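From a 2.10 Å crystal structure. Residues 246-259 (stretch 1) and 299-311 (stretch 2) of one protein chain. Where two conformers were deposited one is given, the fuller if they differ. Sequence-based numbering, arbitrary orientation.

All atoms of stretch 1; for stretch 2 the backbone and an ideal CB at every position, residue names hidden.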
# COMPACT_ATOMS: atom_id res chain seq x y z
N GLU A 246 12.16 -16.87 0.48
CA GLU A 246 12.96 -17.24 -0.69
C GLU A 246 12.15 -18.05 -1.69
O GLU A 246 12.10 -17.71 -2.87
CB GLU A 246 14.18 -18.05 -0.26
CG GLU A 246 15.21 -17.28 0.53
CD GLU A 246 16.32 -18.17 1.06
OE1 GLU A 246 16.37 -19.36 0.69
OE2 GLU A 246 17.13 -17.66 1.86
N LEU A 247 11.52 -19.10 -1.18
CA LEU A 247 10.72 -20.03 -1.98
C LEU A 247 9.45 -19.40 -2.52
O LEU A 247 8.98 -19.77 -3.58
CB LEU A 247 10.38 -21.27 -1.16
CG LEU A 247 11.57 -22.20 -0.87
CD1 LEU A 247 11.29 -23.19 0.24
CD2 LEU A 247 12.02 -22.93 -2.12
N ALA A 248 8.89 -18.45 -1.78
CA ALA A 248 7.69 -17.73 -2.23
C ALA A 248 8.01 -16.81 -3.40
O ALA A 248 7.19 -16.65 -4.30
CB ALA A 248 7.09 -16.96 -1.09
N ARG A 249 9.20 -16.21 -3.37
CA ARG A 249 9.67 -15.32 -4.43
C ARG A 249 10.07 -16.13 -5.67
O ARG A 249 9.75 -15.74 -6.80
CB ARG A 249 10.87 -14.50 -3.94
CG ARG A 249 11.38 -13.46 -4.94
CD ARG A 249 12.71 -12.83 -4.51
NE ARG A 249 12.55 -11.89 -3.40
CZ ARG A 249 12.83 -12.16 -2.12
NH1 ARG A 249 12.65 -11.23 -1.20
NH2 ARG A 249 13.30 -13.36 -1.77
N GLU A 250 10.75 -17.24 -5.44
CA GLU A 250 11.22 -18.13 -6.50
C GLU A 250 10.05 -18.75 -7.25
O GLU A 250 10.08 -18.82 -8.49
CB GLU A 250 12.10 -19.23 -5.89
CG GLU A 250 12.52 -20.33 -6.86
CD GLU A 250 13.29 -21.45 -6.18
OE1 GLU A 250 13.38 -21.45 -4.93
OE2 GLU A 250 13.79 -22.33 -6.91
N TYR A 251 9.02 -19.17 -6.51
CA TYR A 251 7.86 -19.83 -7.09
C TYR A 251 6.68 -18.89 -7.37
O TYR A 251 5.63 -19.34 -7.84
CB TYR A 251 7.42 -21.00 -6.22
CG TYR A 251 8.33 -22.19 -6.36
CD1 TYR A 251 8.12 -23.12 -7.38
CD2 TYR A 251 9.40 -22.38 -5.51
CE1 TYR A 251 8.95 -24.22 -7.52
CE2 TYR A 251 10.24 -23.48 -5.65
CZ TYR A 251 10.01 -24.39 -6.66
OH TYR A 251 10.83 -25.48 -6.81
N ASP A 252 6.86 -17.60 -7.06
CA ASP A 252 5.89 -16.53 -7.33
C ASP A 252 4.52 -16.82 -6.72
O ASP A 252 3.52 -17.00 -7.43
CB ASP A 252 5.82 -16.23 -8.84
CG ASP A 252 5.09 -14.95 -9.15
OD1 ASP A 252 4.86 -14.13 -8.23
OD2 ASP A 252 4.74 -14.76 -10.33
N ILE A 253 4.48 -16.88 -5.40
CA ILE A 253 3.27 -17.24 -4.66
C ILE A 253 3.31 -16.54 -3.30
O ILE A 253 4.39 -16.32 -2.75
CB ILE A 253 3.13 -18.80 -4.54
CG1 ILE A 253 1.79 -19.21 -3.90
CG2 ILE A 253 4.36 -19.42 -3.87
CD1 ILE A 253 1.56 -20.71 -3.85
N ALA A 254 2.14 -16.16 -2.79
CA ALA A 254 2.01 -15.55 -1.46
C ALA A 254 2.62 -16.48 -0.41
O ALA A 254 2.24 -17.65 -0.34
CB ALA A 254 0.56 -15.28 -1.14
N PRO A 255 3.58 -15.97 0.39
CA PRO A 255 4.33 -16.75 1.38
C PRO A 255 3.48 -17.64 2.29
O PRO A 255 3.86 -18.78 2.56
CB PRO A 255 5.05 -15.68 2.19
CG PRO A 255 5.23 -14.56 1.25
CD PRO A 255 4.04 -14.57 0.34
N THR A 256 2.33 -17.13 2.73
CA THR A 256 1.46 -17.85 3.65
C THR A 256 0.65 -18.98 3.00
O THR A 256 -0.06 -19.72 3.68
CB THR A 256 0.51 -16.91 4.39
OG1 THR A 256 -0.12 -16.05 3.44
CG2 THR A 256 1.28 -16.06 5.41
N LEU A 257 0.76 -19.09 1.67
CA LEU A 257 0.21 -20.24 0.96
C LEU A 257 1.18 -21.43 1.04
O LEU A 257 0.77 -22.58 0.94
CB LEU A 257 -0.13 -19.89 -0.49
CG LEU A 257 -1.43 -19.10 -0.71
CD1 LEU A 257 -1.48 -18.47 -2.09
CD2 LEU A 257 -2.63 -20.00 -0.50
N LEU A 258 2.46 -21.13 1.22
CA LEU A 258 3.49 -22.16 1.32
C LEU A 258 3.59 -22.74 2.72
O LEU A 258 3.82 -23.93 2.91
CB LEU A 258 4.84 -21.60 0.90
CG LEU A 258 4.98 -21.23 -0.57
CD1 LEU A 258 6.44 -20.98 -0.89
CD2 LEU A 258 4.40 -22.33 -1.49
N LEU A 259 3.42 -21.87 3.71
CA LEU A 259 3.53 -22.24 5.11
C LEU A 259 2.80 -21.18 5.93
O LEU A 259 3.04 -19.97 5.77
CB LEU A 259 5.02 -22.36 5.51
CG LEU A 259 5.40 -22.82 6.92
CD1 LEU A 259 5.05 -24.29 7.16
CD2 LEU A 259 6.88 -22.58 7.15
N UNK A 299 -10.24 -20.32 -6.58
CA UNK A 299 -9.22 -19.42 -7.12
C UNK A 299 -7.87 -19.61 -6.43
O UNK A 299 -6.83 -19.49 -7.07
CB UNK A 299 -9.67 -17.97 -6.98
N UNK A 300 -7.89 -19.92 -5.13
CA UNK A 300 -6.68 -20.26 -4.39
C UNK A 300 -6.20 -21.66 -4.74
O UNK A 300 -5.00 -21.88 -4.85
CB UNK A 300 -6.93 -20.15 -2.88
N UNK A 301 -7.14 -22.58 -4.91
CA UNK A 301 -6.86 -23.99 -5.22
C UNK A 301 -6.03 -24.22 -6.49
O UNK A 301 -5.42 -25.28 -6.66
CB UNK A 301 -8.18 -24.74 -5.36
N UNK A 302 -6.01 -23.21 -7.36
CA UNK A 302 -5.17 -23.18 -8.56
C UNK A 302 -3.69 -23.24 -8.23
O UNK A 302 -2.88 -23.67 -9.05
CB UNK A 302 -5.46 -21.92 -9.38
N UNK A 303 -3.34 -22.80 -7.02
CA UNK A 303 -1.95 -22.76 -6.57
C UNK A 303 -1.48 -24.04 -5.90
O UNK A 303 -0.32 -24.13 -5.50
CB UNK A 303 -1.76 -21.59 -5.60
N UNK A 304 -2.38 -25.02 -5.80
CA UNK A 304 -2.07 -26.33 -5.21
C UNK A 304 -0.85 -27.05 -5.80
O UNK A 304 -0.03 -27.54 -5.03
CB UNK A 304 -3.29 -27.24 -5.36
N UNK A 305 -0.70 -27.10 -7.16
CA UNK A 305 0.53 -27.71 -7.70
C UNK A 305 1.85 -27.04 -7.33
O UNK A 305 2.88 -27.71 -7.30
CB UNK A 305 0.43 -27.74 -9.23
N UNK A 306 1.82 -25.74 -7.05
CA UNK A 306 3.00 -25.04 -6.53
C UNK A 306 3.18 -25.38 -5.05
O UNK A 306 4.30 -25.63 -4.59
CB UNK A 306 2.87 -23.53 -6.72
N UNK A 307 2.08 -25.42 -4.31
CA UNK A 307 2.13 -25.77 -2.89
C UNK A 307 2.72 -27.16 -2.68
O UNK A 307 3.56 -27.35 -1.80
CB UNK A 307 0.73 -25.70 -2.28
N UNK A 308 2.29 -28.12 -3.51
CA UNK A 308 2.75 -29.51 -3.47
C UNK A 308 4.23 -29.64 -3.83
O UNK A 308 4.86 -30.65 -3.52
CB UNK A 308 1.91 -30.37 -4.42
N UNK A 309 4.77 -28.64 -4.51
CA UNK A 309 6.17 -28.66 -4.98
C UNK A 309 7.14 -28.44 -3.82
O UNK A 309 8.30 -28.81 -3.88
CB UNK A 309 6.39 -27.59 -6.05
N UNK A 310 6.64 -27.81 -2.76
CA UNK A 310 7.41 -27.62 -1.54
C UNK A 310 6.97 -28.66 -0.52
O UNK A 310 5.80 -28.73 -0.14
CB UNK A 310 7.24 -26.20 -0.99
N UNK A 311 7.93 -29.49 -0.10
CA UNK A 311 7.67 -30.64 0.77
C UNK A 311 7.95 -30.29 2.23
O UNK A 311 8.78 -29.41 2.49
CB UNK A 311 8.52 -31.84 0.34

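Position 299 is helical (phi/psi -74/-34), and nothing of stretch 1 lies within 5.5 Å of its ideal CB, so the visible geometry barely restricts the choice. The residue is Met-299, which makes no contact with stretch 1.

At 300 CA-to-CB points sideways, and the ideal CB is 4.9 Å from Leu-257 CD2. A side chain that extends from there can reach a leucine methyl, which favours a sizeable apolar group, aliphatic or aromatic. It is Phe-300: with chi1 at m, its CD1 comes to 3.9 Å from Leu-257 CD2, an oblique approach to the ring.

Positions 301 and 302 find no stretch 1 atom within 5.5 Å of their ideal CB atoms; polar or small residues would serve equally. They are Glu-301, which opens a type I turn ending at 304, and Arg-302, whose NH1 donates to Met-299 O at 2.8 Å.

Position 303 points toward stretch 1. Its ideal CB lies 3.9 Å from Ile-253 CD1 and 4.7 Å from Leu-257 CD1, so the first carbons should be apolar, while the rest of the side chain could be aliphatic or aromatic. Tyr-303 has its CB 3.8 Å from Ile-253 CD1. The ring runs on past the isoleucine, bringing CE1 to 4.4 Å from Asp-252 O, and its hydroxyl is hydrogen-bonded elsewhere in the structure.

Position 304 points away and 305 is out of reach. Phi of -62° at 305 is compatible with proline, and its nitrogen donates no backbone hydrogen bond within the stretch. The residues are Ala-304 and Pro-305.

At 306 CA-to-CB again points toward stretch 1, with the ideal CB 4.2 Å from Ile-253 CD1 and 5.1 Å from Tyr-251 O. Valine, leucine, isoleucine or methionine would suit. Ile-306 places CG2 3.8 Å from Tyr-251 CB and 3.9 Å from Ile-253 CD1, bridging the two residues.

Position 307 is sideways, but Leu-257 O is 4.5 Å from its ideal CB, an acceptor within range of a donor-bearing side chain; apolar neighbours, Leu-258 CD2 at 5.0 Å and Ile-253 CD1 at 5.3 Å from that CB, favour an aliphatic stem. Glutamine, lysine or arginine could be considered. Gln-307 sends NE2 to Leu-257 O at 2.8 Å with a nearly linear N-H...O angle of 171°, while its CG lies 4.2 Å from Ile-253 CD1.

Position 308 is out of reach and tolerant of polar residues; it is Arg-308.

At 309 the ideal CB is 4.5 Å from Tyr-251 CE1, so a side chain with a long aliphatic portion could lie by the tyrosine. Lys-309 does so, CG standing 4.2 Å from Tyr-251 CE1.

Position 310 points toward a cluster, its ideal CB 4.8 Å from Leu-258 CD2 and 5.2 Å from Leu-247 CD1; a branched aliphatic fits. Ile-310 sets CD1 3.7 Å from Leu-258 CD2 and, over one face of the ring, 3.9 Å from Tyr-251 CD2.

Position 311 is out of reach; Lys-311 turns its NZ to Arg-308 O at 2.9 Å.

Stretch 2 299-311: MFERYAPIQRKIK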
# COMPACT_ATOMS: atom_id res chain seq x y z
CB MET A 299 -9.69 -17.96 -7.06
CG MET A 299 -9.01 -17.06 -8.09
SD MET A 299 -9.41 -17.37 -9.84
CE MET A 299 -11.19 -17.58 -9.78
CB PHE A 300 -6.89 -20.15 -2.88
CG PHE A 300 -6.83 -18.75 -2.36
CD1 PHE A 300 -5.61 -18.12 -2.16
CD2 PHE A 300 -7.99 -18.05 -2.07
CE1 PHE A 300 -5.55 -16.82 -1.70
CE2 PHE A 300 -7.95 -16.75 -1.61
CZ PHE A 300 -6.72 -16.13 -1.42
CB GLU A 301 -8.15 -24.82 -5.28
CG GLU A 301 -8.66 -25.31 -3.93
CD GLU A 301 -7.62 -26.09 -3.16
OE1 GLU A 301 -7.42 -25.78 -1.98
OE2 GLU A 301 -6.99 -27.01 -3.74
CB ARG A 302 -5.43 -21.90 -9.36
CG ARG A 302 -6.64 -21.97 -10.27
CD ARG A 302 -7.25 -20.60 -10.53
NE ARG A 302 -6.37 -19.69 -11.28
CZ ARG A 302 -5.75 -18.64 -10.75
NH1 ARG A 302 -5.86 -18.36 -9.45
NH2 ARG A 302 -4.99 -17.86 -11.52
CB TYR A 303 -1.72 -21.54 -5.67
CG TYR A 303 -1.78 -20.24 -6.44
CD1 TYR A 303 -0.62 -19.67 -6.96
CD2 TYR A 303 -3.00 -19.60 -6.70
CE1 TYR A 303 -0.66 -18.50 -7.69
CE2 TYR A 303 -3.05 -18.42 -7.42
CZ TYR A 303 -1.88 -17.88 -7.92
OH TYR A 303 -1.90 -16.71 -8.64
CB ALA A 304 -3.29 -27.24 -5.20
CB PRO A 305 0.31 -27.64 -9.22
CG PRO A 305 -1.17 -27.59 -9.37
CD PRO A 305 -1.60 -26.70 -8.26
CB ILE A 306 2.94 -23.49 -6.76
CG1 ILE A 306 3.13 -23.14 -8.24
CG2 ILE A 306 4.04 -22.76 -6.00
CD1 ILE A 306 1.84 -22.99 -9.02
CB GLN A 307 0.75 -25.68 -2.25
CG GLN A 307 0.21 -24.28 -2.12
CD GLN A 307 -1.20 -24.29 -1.60
OE1 GLN A 307 -2.12 -24.73 -2.28
NE2 GLN A 307 -1.38 -23.80 -0.38
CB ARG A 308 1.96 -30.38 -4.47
CG ARG A 308 0.47 -30.54 -4.21
CD ARG A 308 -0.14 -31.53 -5.19
NE ARG A 308 -1.35 -31.02 -5.85
CZ ARG A 308 -1.45 -30.79 -7.15
NH1 ARG A 308 -0.43 -31.04 -7.97
NH2 ARG A 308 -2.58 -30.31 -7.66
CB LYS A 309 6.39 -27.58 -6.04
CG LYS A 309 7.21 -28.01 -7.23
CD LYS A 309 6.33 -28.19 -8.47
CE LYS A 309 6.11 -26.86 -9.19
NZ LYS A 309 5.12 -26.98 -10.32
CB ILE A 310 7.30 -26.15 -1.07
CG1 ILE A 310 8.17 -25.28 -1.97
CG2 ILE A 310 7.79 -26.00 0.35
CD1 ILE A 310 7.43 -24.19 -2.66
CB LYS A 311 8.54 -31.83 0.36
CG LYS A 311 8.45 -32.23 -1.10
CD LYS A 311 7.06 -32.71 -1.50
CE LYS A 311 7.05 -33.15 -2.95
NZ LYS A 311 5.67 -33.43 -3.42
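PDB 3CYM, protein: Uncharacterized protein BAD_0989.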